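Local coordinates for protein cytochrome P450 CYP260B1 (Sorangium cellulosum, PDB 5HIW) that binds haem (protoporphyrin IX containing iron) within the helix-rich fold of the bacterial cytochrome P450 family, at residues F10-P15 against Q369-S373; T65-K69 against M157-V161; K118-F124 against Q386-V392; S137-G141 against T198-I203; F140-R146 against Q183-I187. All coordinates share one frame; numbering follows the deposited sequence.

Contact 1: F10-P15 against Q369-S373; sequences FTSKDP and QPTFS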
# COMPACT_ATOMS: atom_id res chain seq x y z
N PHE A 10 0.04 -17.21 -11.29
CA PHE A 10 1.18 -17.89 -10.62
C PHE A 10 0.99 -17.86 -9.09
O PHE A 10 0.67 -16.82 -8.52
CB PHE A 10 2.47 -17.16 -11.06
CG PHE A 10 3.76 -17.78 -10.56
CD1 PHE A 10 4.29 -17.41 -9.36
CD2 PHE A 10 4.44 -18.73 -11.33
CE1 PHE A 10 5.47 -17.98 -8.88
CE2 PHE A 10 5.62 -19.29 -10.88
CZ PHE A 10 6.15 -18.91 -9.66
N THR A 11 1.09 -19.02 -8.44
CA THR A 11 1.19 -19.10 -6.97
C THR A 11 2.45 -19.88 -6.58
O THR A 11 3.06 -20.54 -7.43
CB THR A 11 0.01 -19.78 -6.29
OG1 THR A 11 0.00 -21.16 -6.60
CG2 THR A 11 -1.27 -19.20 -6.76
N SER A 12 2.86 -19.74 -5.33
CA SER A 12 4.07 -20.39 -4.84
C SER A 12 4.24 -20.30 -3.37
O SER A 12 3.70 -19.40 -2.72
CB SER A 12 5.30 -19.79 -5.48
OG SER A 12 6.46 -20.53 -5.12
N LYS A 13 5.01 -21.23 -2.82
CA LYS A 13 5.43 -21.13 -1.44
C LYS A 13 6.69 -20.32 -1.27
O LYS A 13 7.10 -20.08 -0.15
CB LYS A 13 5.73 -22.53 -0.82
CG LYS A 13 4.57 -23.47 -1.02
CD LYS A 13 3.70 -23.47 0.19
CE LYS A 13 2.73 -24.63 0.12
NZ LYS A 13 1.60 -24.12 -0.66
N ASP A 14 7.32 -19.94 -2.35
CA ASP A 14 8.59 -19.25 -2.30
C ASP A 14 8.27 -17.80 -2.59
O ASP A 14 7.76 -17.50 -3.67
CB ASP A 14 9.46 -19.85 -3.35
CG ASP A 14 10.76 -19.12 -3.59
OD1 ASP A 14 11.08 -18.08 -3.00
OD2 ASP A 14 11.54 -19.64 -4.45
N PRO A 15 8.56 -16.93 -1.64
CA PRO A 15 8.19 -15.54 -1.80
C PRO A 15 8.81 -14.78 -2.96
O PRO A 15 8.23 -13.77 -3.42
CB PRO A 15 8.51 -14.94 -0.45
CG PRO A 15 9.42 -15.89 0.21
CD PRO A 15 9.02 -17.22 -0.28
N GLN A 369 3.08 -23.74 5.76
CA GLN A 369 3.65 -23.33 4.50
C GLN A 369 2.70 -22.28 3.86
O GLN A 369 1.82 -22.61 3.10
CB GLN A 369 3.74 -24.57 3.54
CG GLN A 369 4.09 -25.94 4.14
CD GLN A 369 5.32 -25.88 5.01
OE1 GLN A 369 6.23 -25.09 4.74
NE2 GLN A 369 5.36 -26.68 6.07
N PRO A 370 2.90 -21.02 4.17
CA PRO A 370 2.08 -20.01 3.50
C PRO A 370 2.17 -20.05 1.96
O PRO A 370 3.26 -20.33 1.43
CB PRO A 370 2.70 -18.70 3.98
CG PRO A 370 3.64 -19.02 5.08
CD PRO A 370 4.04 -20.46 4.90
N THR A 371 1.08 -19.70 1.24
CA THR A 371 1.15 -19.50 -0.19
C THR A 371 1.11 -18.00 -0.62
O THR A 371 0.21 -17.24 -0.14
CB THR A 371 -0.04 -20.18 -0.88
OG1 THR A 371 -0.06 -21.58 -0.51
CG2 THR A 371 0.06 -20.07 -2.35
N PHE A 372 2.01 -17.64 -1.52
CA PHE A 372 2.15 -16.28 -2.11
C PHE A 372 1.42 -16.22 -3.42
O PHE A 372 1.60 -17.10 -4.28
CB PHE A 372 3.63 -15.89 -2.29
CG PHE A 372 4.35 -15.80 -0.97
CD1 PHE A 372 4.78 -16.92 -0.33
CD2 PHE A 372 4.46 -14.58 -0.31
CE1 PHE A 372 5.37 -16.87 0.89
CE2 PHE A 372 5.03 -14.52 0.92
CZ PHE A 372 5.44 -15.62 1.56
N SER A 373 0.62 -15.17 -3.57
CA SER A 373 -0.14 -14.95 -4.79
C SER A 373 -0.47 -13.47 -4.92
O SER A 373 -0.16 -12.66 -4.01
CB SER A 373 -1.46 -15.73 -4.78
OG SER A 373 -2.39 -15.11 -4.00
O HOH W 1 5.73 -20.28 2.18
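S12 and F372 are joined by two backbone hydrogen bonds: F372 N gives a nearly straight one to S12 O at 2.7 Å, and S12 N returns a more bent one (144° at the hydrogen) to F372 O at 3.1 Å. A third bond comes from a side chain. The chain of K13 bends at chi2 and again at chi4 (-86°), which carries NZ over to T371 OG1, 3.0 Å away. One water donates to both K13 O and P370 O and so extends the pairing past the last direct backbone bond. The S12-F372 pair is a single antiparallel bridge of the hydrogen-bonded kind; it lays the loop between strand 4-5 and helix 17-28 alongside strand 372-373, whose other partner is strand 383-384. Just beyond it, S12 OG accepts from D14 N in an ST turn, and D14 OD1 accepts from S16 N where the chain turns into helix 17-28. Packing lies around these bonds. P15 CB sits over the face of the F372 ring, 3.8 Å from its centroid, in a CH-pi contact, while S12 O lies at the ring's edge. On the exposed flank the methylenes of K13 cross Q369, with CD 3.5 Å from Q369 CB.

Contact 2: T65-K69 against M157-V161; sequences TGIMK and MIRSV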
# COMPACT_ATOMS: atom_id res chain seq x y z
N THR A 65 -14.35 7.19 -10.94
CA THR A 65 -15.61 6.49 -10.91
C THR A 65 -15.99 6.17 -9.46
O THR A 65 -15.13 6.04 -8.54
CB THR A 65 -15.56 5.20 -11.76
OG1 THR A 65 -16.88 4.68 -11.86
CG2 THR A 65 -14.69 4.15 -11.09
N GLY A 66 -17.28 6.05 -9.25
CA GLY A 66 -17.80 5.70 -7.96
C GLY A 66 -17.31 6.65 -6.92
O GLY A 66 -17.24 7.85 -7.17
N ILE A 67 -16.91 6.09 -5.77
CA ILE A 67 -16.57 6.88 -4.61
C ILE A 67 -15.20 7.52 -4.79
O ILE A 67 -14.85 8.39 -4.02
CB ILE A 67 -16.54 6.08 -3.30
CG1 ILE A 67 -15.33 5.10 -3.25
CG2 ILE A 67 -17.82 5.29 -3.07
CD1 ILE A 67 -15.42 4.13 -2.08
N MET A 68 -14.48 7.11 -5.81
CA MET A 68 -13.21 7.76 -6.15
C MET A 68 -13.36 8.94 -7.10
O MET A 68 -12.34 9.60 -7.44
CB MET A 68 -12.26 6.76 -6.80
CG MET A 68 -11.90 5.56 -5.94
SD MET A 68 -10.84 6.12 -4.60
CE MET A 68 -9.37 6.52 -5.60
N LYS A 69 -14.58 9.24 -7.54
CA LYS A 69 -14.74 10.30 -8.56
C LYS A 69 -14.24 11.65 -8.05
O LYS A 69 -14.59 12.09 -6.97
CB LYS A 69 -16.20 10.40 -9.05
CG LYS A 69 -16.32 11.18 -10.37
CD LYS A 69 -17.66 11.01 -11.08
CE LYS A 69 -18.71 11.97 -10.53
NZ LYS A 69 -20.13 11.55 -10.84
N MET A 157 -16.23 -0.16 1.02
CA MET A 157 -15.72 0.90 0.09
C MET A 157 -14.64 0.39 -0.83
O MET A 157 -14.71 0.59 -2.05
CB MET A 157 -15.27 2.12 0.85
CG MET A 157 -16.41 2.74 1.64
SD MET A 157 -15.90 4.38 2.17
CE MET A 157 -14.91 3.96 3.55
N ILE A 158 -13.68 -0.31 -0.29
CA ILE A 158 -12.56 -0.84 -1.02
C ILE A 158 -13.06 -1.86 -2.06
O ILE A 158 -12.70 -1.80 -3.19
CB ILE A 158 -11.49 -1.40 -0.05
CG1 ILE A 158 -10.80 -0.24 0.67
CG2 ILE A 158 -10.42 -2.20 -0.81
CD1 ILE A 158 -9.67 -0.64 1.64
N ARG A 159 -13.94 -2.76 -1.67
CA ARG A 159 -14.56 -3.68 -2.64
C ARG A 159 -15.19 -2.94 -3.84
O ARG A 159 -15.05 -3.40 -4.99
CB ARG A 159 -15.60 -4.57 -1.94
CG ARG A 159 -16.22 -5.67 -2.81
CD ARG A 159 -16.84 -6.77 -1.92
NE ARG A 159 -17.89 -7.61 -2.55
CZ ARG A 159 -17.69 -8.70 -3.30
NH1 ARG A 159 -16.46 -9.15 -3.59
NH2 ARG A 159 -18.76 -9.33 -3.78
N SER A 160 -15.85 -1.81 -3.58
CA SER A 160 -16.53 -1.08 -4.63
C SER A 160 -15.54 -0.46 -5.65
O SER A 160 -15.91 -0.21 -6.81
CB SER A 160 -17.50 -0.01 -4.09
OG SER A 160 -16.83 1.14 -3.47
N VAL A 161 -14.32 -0.21 -5.21
CA VAL A 161 -13.23 0.36 -6.05
C VAL A 161 -12.54 -0.72 -6.86
O VAL A 161 -11.92 -0.46 -7.89
CB VAL A 161 -12.13 1.01 -5.20
CG1 VAL A 161 -10.97 1.48 -6.07
CG2 VAL A 161 -12.73 2.17 -4.40
O HOH W 2 -17.16 3.14 -5.67
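I67 and M68 form a short 3-10 turn, closed by K69 N bonding to G66 O, and both side chains leave it toward the helical turn M157-V161. I67 does most of the reaching. Its CG1 is placed between the backbone N and the carbonyl carbon (chi1 71°), and the chain then runs straight out to CD1, whose methyl comes within 3.6 Å of M157 CB and equally near S160 OG. V161 CG2 flanks the same methyl at 4.1 Å. I67 crosses M157 and V161 at about a right angle, with CD1 making the nearest contacts and CG1 also touching V161 CG2. M68 adds a second touch beside it: its CG lies 3.8 Å from V161 CG2, and the rest of the chain folds at chi2 and chi3. At the nearest atoms the M68 side chain is about 7 Å from the haem. The contact thus joins the loop between strand 58-59 and helix 77-90 to helix 147-162 of the P450 fold. L227 of helix 218-229 touches I67, M68 and M157, and H177 of helix 167-191 packs on I67 and M157. No direct hydrogen bond spans the segments, but one water does. It accepts from I67 N and donates to S160 OG, each at 3.0 Å. The S160 hydroxyl donates in turn to M157 O, 2.6 Å from OG, a bond within the helix that fixes the hydroxyl's rotation.

Contact 3: K118-F124 against Q386-V392; sequences KERAELF and QIPALLV
Q386 lays its CB 3.5 Å from E122 OE2, its amide plane almost perpendicular to the carboxylate. I387 uses both backbone polar atoms: its N donates to E122 OE2 at 2.8 Å, and its O accepts a nearly straight bond from L123 N at 3.0 Å. Its CD1 reaches F124 CB and the edge of the F124 ring. P388 has no N-H and makes no bond to E122, its non-hydrogen-bonded partner; its backbone bonds to D365 instead. A389 faces A121 in the hydrogen-bonded pair, with A389 N to A121 O at 2.8 Å and A121 N to A389 O at 3.0 Å; its CB rests on L123 CD1. L390 and R120 run side by side on one face, L390 CD2 3.8 Å from R120 NE. L391 N closes the ladder on E119 O, while its CD1 packs against A121 CB. V392 ends the run against the E119 carboxylate. Strand 388-390 is the middle of a three-stranded antiparallel sheet, with strand 363-364 beyond it. E122 is also the N-cap of helix 123-128. With CG anti to the backbone N (chi1 -165°) and the chain bent at chi2, OE2 comes between I387 N and F124 N, which reach it from opposite faces, while OE1 takes D125 N and a salt bridge from R377. This carboxylate therefore holds strand and helix start together, and its donors and the arginine would probably stabilise its negative charge.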
# COMPACT_ATOMS: atom_id res chain seq x y z
N LYS A 118 1.39 -15.23 24.53
CA LYS A 118 1.05 -16.26 23.60
C LYS A 118 2.28 -16.98 23.12
O LYS A 118 3.37 -16.44 23.16
CB LYS A 118 0.27 -15.69 22.43
CG LYS A 118 -1.04 -15.07 22.89
CD LYS A 118 -1.81 -14.41 21.77
CE LYS A 118 -2.23 -15.40 20.72
NZ LYS A 118 -3.50 -14.93 20.10
N GLU A 119 2.04 -18.21 22.67
CA GLU A 119 3.07 -19.10 22.17
C GLU A 119 3.22 -18.98 20.63
O GLU A 119 4.30 -19.14 20.09
CB GLU A 119 2.71 -20.56 22.55
CG GLU A 119 2.76 -20.90 24.06
CD GLU A 119 4.17 -21.14 24.59
OE1 GLU A 119 5.02 -21.57 23.79
OE2 GLU A 119 4.46 -20.89 25.78
N ARG A 120 2.14 -18.77 19.92
CA ARG A 120 2.24 -18.59 18.49
C ARG A 120 1.39 -17.40 18.10
O ARG A 120 0.55 -16.89 18.87
CB ARG A 120 1.78 -19.84 17.72
CG ARG A 120 2.46 -21.12 18.21
CD ARG A 120 2.23 -22.28 17.27
NE ARG A 120 2.98 -23.49 17.69
CZ ARG A 120 2.67 -24.75 17.33
NH1 ARG A 120 1.63 -25.00 16.54
NH2 ARG A 120 3.40 -25.76 17.78
N ALA A 121 1.64 -16.93 16.89
CA ALA A 121 0.77 -15.95 16.28
C ALA A 121 0.68 -16.19 14.81
O ALA A 121 1.59 -16.74 14.16
CB ALA A 121 1.30 -14.54 16.57
N GLU A 122 -0.43 -15.78 14.25
CA GLU A 122 -0.53 -15.60 12.87
C GLU A 122 -0.44 -14.06 12.72
O GLU A 122 -1.44 -13.34 13.02
CB GLU A 122 -1.86 -16.14 12.45
CG GLU A 122 -2.10 -16.39 11.00
CD GLU A 122 -2.12 -15.08 10.21
OE1 GLU A 122 -3.15 -14.42 10.14
OE2 GLU A 122 -1.06 -14.73 9.70
N LEU A 123 0.72 -13.57 12.28
CA LEU A 123 1.02 -12.12 12.38
C LEU A 123 0.32 -11.30 11.29
O LEU A 123 0.34 -10.08 11.37
CB LEU A 123 2.51 -11.86 12.35
CG LEU A 123 3.34 -12.36 13.51
CD1 LEU A 123 4.85 -12.19 13.28
CD2 LEU A 123 2.96 -11.72 14.80
N PHE A 124 -0.30 -11.91 10.31
CA PHE A 124 -1.16 -11.14 9.40
C PHE A 124 -2.37 -10.66 10.24
O PHE A 124 -2.56 -9.49 10.44
CB PHE A 124 -1.64 -11.87 8.17
CG PHE A 124 -2.35 -10.95 7.19
CD1 PHE A 124 -1.66 -10.17 6.35
CD2 PHE A 124 -3.76 -10.84 7.21
CE1 PHE A 124 -2.29 -9.27 5.49
CE2 PHE A 124 -4.41 -9.95 6.39
CZ PHE A 124 -3.66 -9.12 5.52
N GLN A 386 -0.93 -16.14 5.03
CA GLN A 386 -0.79 -16.06 6.46
C GLN A 386 0.70 -16.00 6.79
O GLN A 386 1.58 -16.27 5.92
CB GLN A 386 -1.43 -17.25 7.23
CG GLN A 386 -1.07 -18.60 6.61
CD GLN A 386 -1.40 -19.76 7.54
OE1 GLN A 386 -1.14 -19.67 8.71
NE2 GLN A 386 -1.93 -20.82 7.02
N ILE A 387 0.97 -15.61 8.02
CA ILE A 387 2.32 -15.36 8.52
C ILE A 387 2.51 -16.05 9.84
O ILE A 387 2.57 -15.44 10.92
CB ILE A 387 2.68 -13.86 8.63
CG1 ILE A 387 2.33 -13.16 7.34
CG2 ILE A 387 4.18 -13.75 8.88
CD1 ILE A 387 2.30 -11.68 7.53
N PRO A 388 2.60 -17.37 9.78
CA PRO A 388 2.69 -18.17 11.02
C PRO A 388 3.99 -17.95 11.75
O PRO A 388 5.04 -18.26 11.19
CB PRO A 388 2.61 -19.62 10.51
CG PRO A 388 2.35 -19.58 9.06
CD PRO A 388 2.73 -18.20 8.57
N ALA A 389 3.96 -17.52 13.00
CA ALA A 389 5.15 -17.33 13.79
C ALA A 389 5.15 -17.99 15.17
O ALA A 389 4.10 -18.26 15.75
CB ALA A 389 5.44 -15.86 13.96
N LEU A 390 6.36 -18.23 15.67
CA LEU A 390 6.63 -18.73 16.97
C LEU A 390 7.17 -17.62 17.75
O LEU A 390 8.02 -16.87 17.25
CB LEU A 390 7.70 -19.83 16.90
CG LEU A 390 7.34 -21.02 16.02
CD1 LEU A 390 8.49 -22.03 16.06
CD2 LEU A 390 6.04 -21.67 16.45
N LEU A 391 6.65 -17.46 18.98
CA LEU A 391 7.03 -16.35 19.82
C LEU A 391 7.87 -16.63 21.03
O LEU A 391 8.26 -15.71 21.71
CB LEU A 391 5.73 -15.67 20.32
CG LEU A 391 4.79 -15.13 19.23
CD1 LEU A 391 3.42 -14.78 19.80
CD2 LEU A 391 5.39 -13.92 18.56
N VAL A 392 8.11 -17.89 21.36
CA VAL A 392 8.81 -18.24 22.64
C VAL A 392 10.08 -19.14 22.43
O VAL A 392 10.08 -19.98 21.53
CB VAL A 392 7.81 -18.92 23.63
CG1 VAL A 392 8.49 -19.32 24.94
CG2 VAL A 392 6.59 -18.02 23.91

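Contact 4: S137-G141 against T198-I203; sequences SALFG and TLLGEI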
# COMPACT_ATOMS: atom_id res chain seq x y z
N SER A 137 -8.47 4.77 13.18
CA SER A 137 -9.48 5.41 14.07
C SER A 137 -8.82 6.47 14.94
O SER A 137 -9.38 7.55 15.08
CB SER A 137 -10.22 4.37 14.92
OG SER A 137 -11.14 3.72 14.02
N ALA A 138 -7.66 6.18 15.48
CA ALA A 138 -6.96 7.15 16.35
C ALA A 138 -6.50 8.39 15.64
O ALA A 138 -6.59 9.49 16.20
CB ALA A 138 -5.83 6.53 17.03
N LEU A 139 -5.95 8.22 14.44
CA LEU A 139 -5.60 9.39 13.60
C LEU A 139 -6.76 10.28 13.30
O LEU A 139 -6.57 11.49 13.20
CB LEU A 139 -4.96 9.02 12.27
CG LEU A 139 -3.54 8.45 12.33
CD1 LEU A 139 -3.08 7.98 10.95
CD2 LEU A 139 -2.50 9.45 12.83
N PHE A 140 -7.95 9.71 13.05
CA PHE A 140 -9.02 10.50 12.55
C PHE A 140 -10.18 10.76 13.53
O PHE A 140 -11.21 11.30 13.10
CB PHE A 140 -9.51 9.97 11.20
CG PHE A 140 -8.43 9.89 10.12
CD1 PHE A 140 -7.81 11.07 9.64
CD2 PHE A 140 -8.01 8.67 9.59
CE1 PHE A 140 -6.82 10.99 8.65
CE2 PHE A 140 -7.03 8.58 8.66
CZ PHE A 140 -6.44 9.75 8.14
N GLY A 141 -9.97 10.47 14.80
CA GLY A 141 -10.89 10.84 15.90
C GLY A 141 -12.13 9.95 15.84
O GLY A 141 -13.16 10.33 16.35
N THR A 198 -5.88 15.81 16.53
CA THR A 198 -5.74 14.63 15.68
C THR A 198 -5.30 15.03 14.32
O THR A 198 -5.30 16.23 13.96
CB THR A 198 -7.10 13.93 15.54
OG1 THR A 198 -7.94 14.78 14.76
CG2 THR A 198 -7.67 13.54 16.90
N LEU A 199 -4.99 14.03 13.48
CA LEU A 199 -4.64 14.35 12.15
C LEU A 199 -5.85 14.97 11.44
O LEU A 199 -5.68 15.87 10.61
CB LEU A 199 -4.16 13.11 11.38
CG LEU A 199 -3.70 13.32 9.94
CD1 LEU A 199 -2.52 14.32 9.85
CD2 LEU A 199 -3.35 11.96 9.36
N LEU A 200 -7.08 14.53 11.79
CA LEU A 200 -8.25 15.06 11.08
C LEU A 200 -8.25 16.51 11.48
O LEU A 200 -8.56 17.39 10.67
CB LEU A 200 -9.58 14.34 11.46
CG LEU A 200 -10.78 15.02 10.79
CD1 LEU A 200 -11.91 14.00 10.60
CD2 LEU A 200 -11.28 16.19 11.65
N GLY A 201 -7.89 16.79 12.69
CA GLY A 201 -7.69 18.24 13.08
C GLY A 201 -6.68 19.08 12.29
O GLY A 201 -6.99 20.23 11.92
N GLU A 202 -5.49 18.55 12.00
CA GLU A 202 -4.51 19.22 11.13
C GLU A 202 -5.11 19.39 9.73
O GLU A 202 -4.82 20.36 9.03
CB GLU A 202 -3.22 18.39 10.91
CG GLU A 202 -2.34 18.09 12.13
CD GLU A 202 -1.22 19.09 12.32
OE1 GLU A 202 -0.97 19.86 11.35
OE2 GLU A 202 -0.59 19.05 13.40
N ILE A 203 -5.92 18.45 9.28
CA ILE A 203 -6.45 18.55 7.90
C ILE A 203 -7.45 19.72 7.84
O ILE A 203 -7.46 20.53 6.90
CB ILE A 203 -7.14 17.24 7.46
CG1 ILE A 203 -6.12 16.20 7.06
CG2 ILE A 203 -8.00 17.46 6.27
CD1 ILE A 203 -6.62 14.78 7.27
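F140 points its CB away from the helical turn of T198-I203, yet its ring comes back to it. CG stands beside the backbone N, anti to the carbonyl carbon (chi1 -57°), and from there the ring runs alongside L199, pointing the same way. CD1 is the first ring atom to meet the other segment, 4.1 Å from L200 CB. Next to it CE1 has two neighbours, L199 CD2 at 3.7 Å and I203 CD1 at 4.0 Å, the latter at the ring's edge. CZ, at the far end, still touches L199 CD2. One face of the ring lies over L139 CB of its own helix, and V222 and I226 of helix 218-229 add further cover; the side chain of F140 is about 6 Å from the haem at the nearest atoms. This is where the late part of helix 130-140 meets the first turn of helix 199-209, within the helical part of the P450 fold. L139 O faces the early amides of the second helix and takes weak hydrogen bonds from L199 N at 3.0 Å and L200 N at 3.4 Å. T198 is the N-cap: its OG1 accepts from G201 N, 2.9 Å away and nearly straight, and its CB packs on L139 O. G141 takes a positive phi, and L200 CD1 rests 3.7 Å from F140 O. Helix 93-113 also borders the contact: Y99 touches L139 and V95 touches L199, while E202 forms salt bridges to R94 and R98.

Contact 5: F140-R146 against Q183-I187; sequences FGLPEER and QLREI
R146 and Q183 meet as two flat groups stacked face on face. The guanidinium and amide planes are 11° apart, and Q183 CD sits 3.7 Å above the guanidinium plane of R146, over its centre. The two chains arrive from opposite directions. R146 CD lies 3.5 Å from Q183 OE1, and beyond CD the bend at chi3 (77°) turns the guanidinium over the amide. L142 and I187 make the rest of the contact, partly on carbon and partly on carbonyl oxygens. L142 CD2 occupies the angle between Q183 OE1, I187 CD1 and L184 CD2, at 3.6, 3.7 and 4.1 Å, and L142 crosses both Q183 and I187 at about a right angle. I187 also lays its CD1 3.4 Å from G141 O, and its CG2 is turned to F140 O. No hydrogen bond links the two segments; the polar ends are held from elsewhere. E149 forms a salt bridge with R146 NE, and N150 accepts from Q183 NE2, so helix 147-162 supplies partners to both members of the stack and probably helps to hold them flat against each other. R146 itself is the N-cap residue of that helix, and its N bonds to P143 O, 3.1 Å away, across the short 3-10 turn that precedes it. The loop thus runs from the end of helix 130-140 to the start of helix 147-162 along one side of helix 167-191. Beyond it, L200 of helix 199-209 packs on L184 and I187, and in helix 218-229 V222 touches L184 and L225 touches F140.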
# COMPACT_ATOMS: atom_id res chain seq x y z
N PHE A 140 -7.95 9.71 13.05
CA PHE A 140 -9.02 10.50 12.55
C PHE A 140 -10.18 10.76 13.53
O PHE A 140 -11.21 11.30 13.10
CB PHE A 140 -9.51 9.97 11.20
CG PHE A 140 -8.43 9.89 10.12
CD1 PHE A 140 -7.81 11.07 9.64
CD2 PHE A 140 -8.01 8.67 9.59
CE1 PHE A 140 -6.82 10.99 8.65
CE2 PHE A 140 -7.03 8.58 8.66
CZ PHE A 140 -6.44 9.75 8.14
N GLY A 141 -9.97 10.47 14.80
CA GLY A 141 -10.89 10.84 15.90
C GLY A 141 -12.13 9.95 15.84
O GLY A 141 -13.16 10.33 16.35
N LEU A 142 -12.02 8.79 15.21
CA LEU A 142 -13.15 7.85 15.20
C LEU A 142 -13.18 7.08 16.48
O LEU A 142 -12.19 6.63 16.99
CB LEU A 142 -13.13 6.93 13.98
CG LEU A 142 -13.29 7.56 12.63
CD1 LEU A 142 -12.77 6.66 11.48
CD2 LEU A 142 -14.74 7.91 12.36
N PRO A 143 -14.37 6.81 16.97
CA PRO A 143 -14.52 6.18 18.28
C PRO A 143 -14.04 4.76 18.32
O PRO A 143 -14.35 4.04 17.40
CB PRO A 143 -16.07 6.20 18.52
CG PRO A 143 -16.66 6.88 17.33
CD PRO A 143 -15.60 7.18 16.30
N GLU A 144 -13.40 4.36 19.40
CA GLU A 144 -12.95 3.04 19.59
C GLU A 144 -14.11 2.03 19.50
O GLU A 144 -13.92 0.96 18.96
CB GLU A 144 -12.23 2.85 20.91
CG GLU A 144 -11.98 1.37 21.16
CD GLU A 144 -10.64 0.99 21.74
OE1 GLU A 144 -9.69 1.81 21.70
OE2 GLU A 144 -10.60 -0.16 22.25
N GLU A 145 -15.30 2.39 19.96
CA GLU A 145 -16.38 1.37 20.00
C GLU A 145 -16.91 1.07 18.59
O GLU A 145 -17.67 0.11 18.40
CB GLU A 145 -17.52 1.82 20.94
CG GLU A 145 -18.35 2.93 20.41
CD GLU A 145 -17.84 4.32 20.75
OE1 GLU A 145 -16.64 4.51 21.24
OE2 GLU A 145 -18.68 5.22 20.44
N ARG A 146 -16.50 1.85 17.57
CA ARG A 146 -16.99 1.62 16.24
C ARG A 146 -15.91 0.93 15.33
O ARG A 146 -16.14 0.87 14.11
CB ARG A 146 -17.51 2.89 15.58
CG ARG A 146 -18.59 3.53 16.45
CD ARG A 146 -19.31 4.60 15.70
NE ARG A 146 -20.29 4.10 14.75
CZ ARG A 146 -21.26 4.85 14.22
NH1 ARG A 146 -21.41 6.08 14.59
NH2 ARG A 146 -22.12 4.34 13.37
N GLN A 183 -20.16 10.11 10.09
CA GLN A 183 -19.32 10.11 11.26
C GLN A 183 -18.22 11.21 11.16
O GLN A 183 -17.86 11.86 12.13
CB GLN A 183 -18.56 8.77 11.43
CG GLN A 183 -19.46 7.64 11.84
CD GLN A 183 -18.68 6.36 11.95
OE1 GLN A 183 -17.90 6.17 12.87
NE2 GLN A 183 -19.03 5.43 11.09
N LEU A 184 -17.67 11.31 9.99
CA LEU A 184 -16.48 12.21 9.78
C LEU A 184 -16.92 13.69 9.67
O LEU A 184 -16.23 14.57 10.15
CB LEU A 184 -15.80 11.80 8.52
CG LEU A 184 -14.92 10.55 8.64
CD1 LEU A 184 -14.52 10.20 7.25
CD2 LEU A 184 -13.72 10.76 9.53
N ARG A 185 -18.09 13.94 9.07
CA ARG A 185 -18.73 15.27 9.17
C ARG A 185 -18.94 15.69 10.57
O ARG A 185 -18.65 16.81 10.92
CB ARG A 185 -20.10 15.29 8.52
CG ARG A 185 -20.08 15.93 7.19
CD ARG A 185 -21.41 15.80 6.49
NE ARG A 185 -21.18 16.22 5.11
CZ ARG A 185 -21.20 15.42 4.05
NH1 ARG A 185 -21.51 14.13 4.18
NH2 ARG A 185 -20.95 15.93 2.86
N GLU A 186 -19.50 14.82 11.37
CA GLU A 186 -19.77 15.17 12.75
C GLU A 186 -18.50 15.54 13.49
O GLU A 186 -18.45 16.50 14.25
CB GLU A 186 -20.44 14.02 13.43
CG GLU A 186 -20.52 14.17 14.94
CD GLU A 186 -21.34 13.04 15.51
OE1 GLU A 186 -21.32 11.97 14.88
OE2 GLU A 186 -22.02 13.23 16.53
N ILE A 187 -17.45 14.73 13.28
CA ILE A 187 -16.16 15.02 13.86
C ILE A 187 -15.59 16.34 13.29
O ILE A 187 -15.07 17.16 14.03
CB ILE A 187 -15.19 13.82 13.62
CG1 ILE A 187 -15.67 12.60 14.38
CG2 ILE A 187 -13.78 14.16 14.13
CD1 ILE A 187 -15.19 11.28 13.76

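In the fold
From the N terminus, contact 1 closes the widest loop, bringing the stretch before helix 17-28 to strand 372-373 near the end of the chain; contacts 2, 4 and 5 are nested inside it. Contact 2 ties the loop after strand 58-59 to helix 147-162 and crosses contacts 3, 4 and 5. Contact 3 pairs strand 120-122 with strand 388-390; its second segment lies past residue 373, so it crosses contact 1, and the two touch where P370 packs on Q386 and P388. Contacts 4 and 5 share F140 and G141 and lie inside the loop of contact 3; they join helices 130-140, 167-191 and 199-209, on the opposite side of the chain's centre from contact 1.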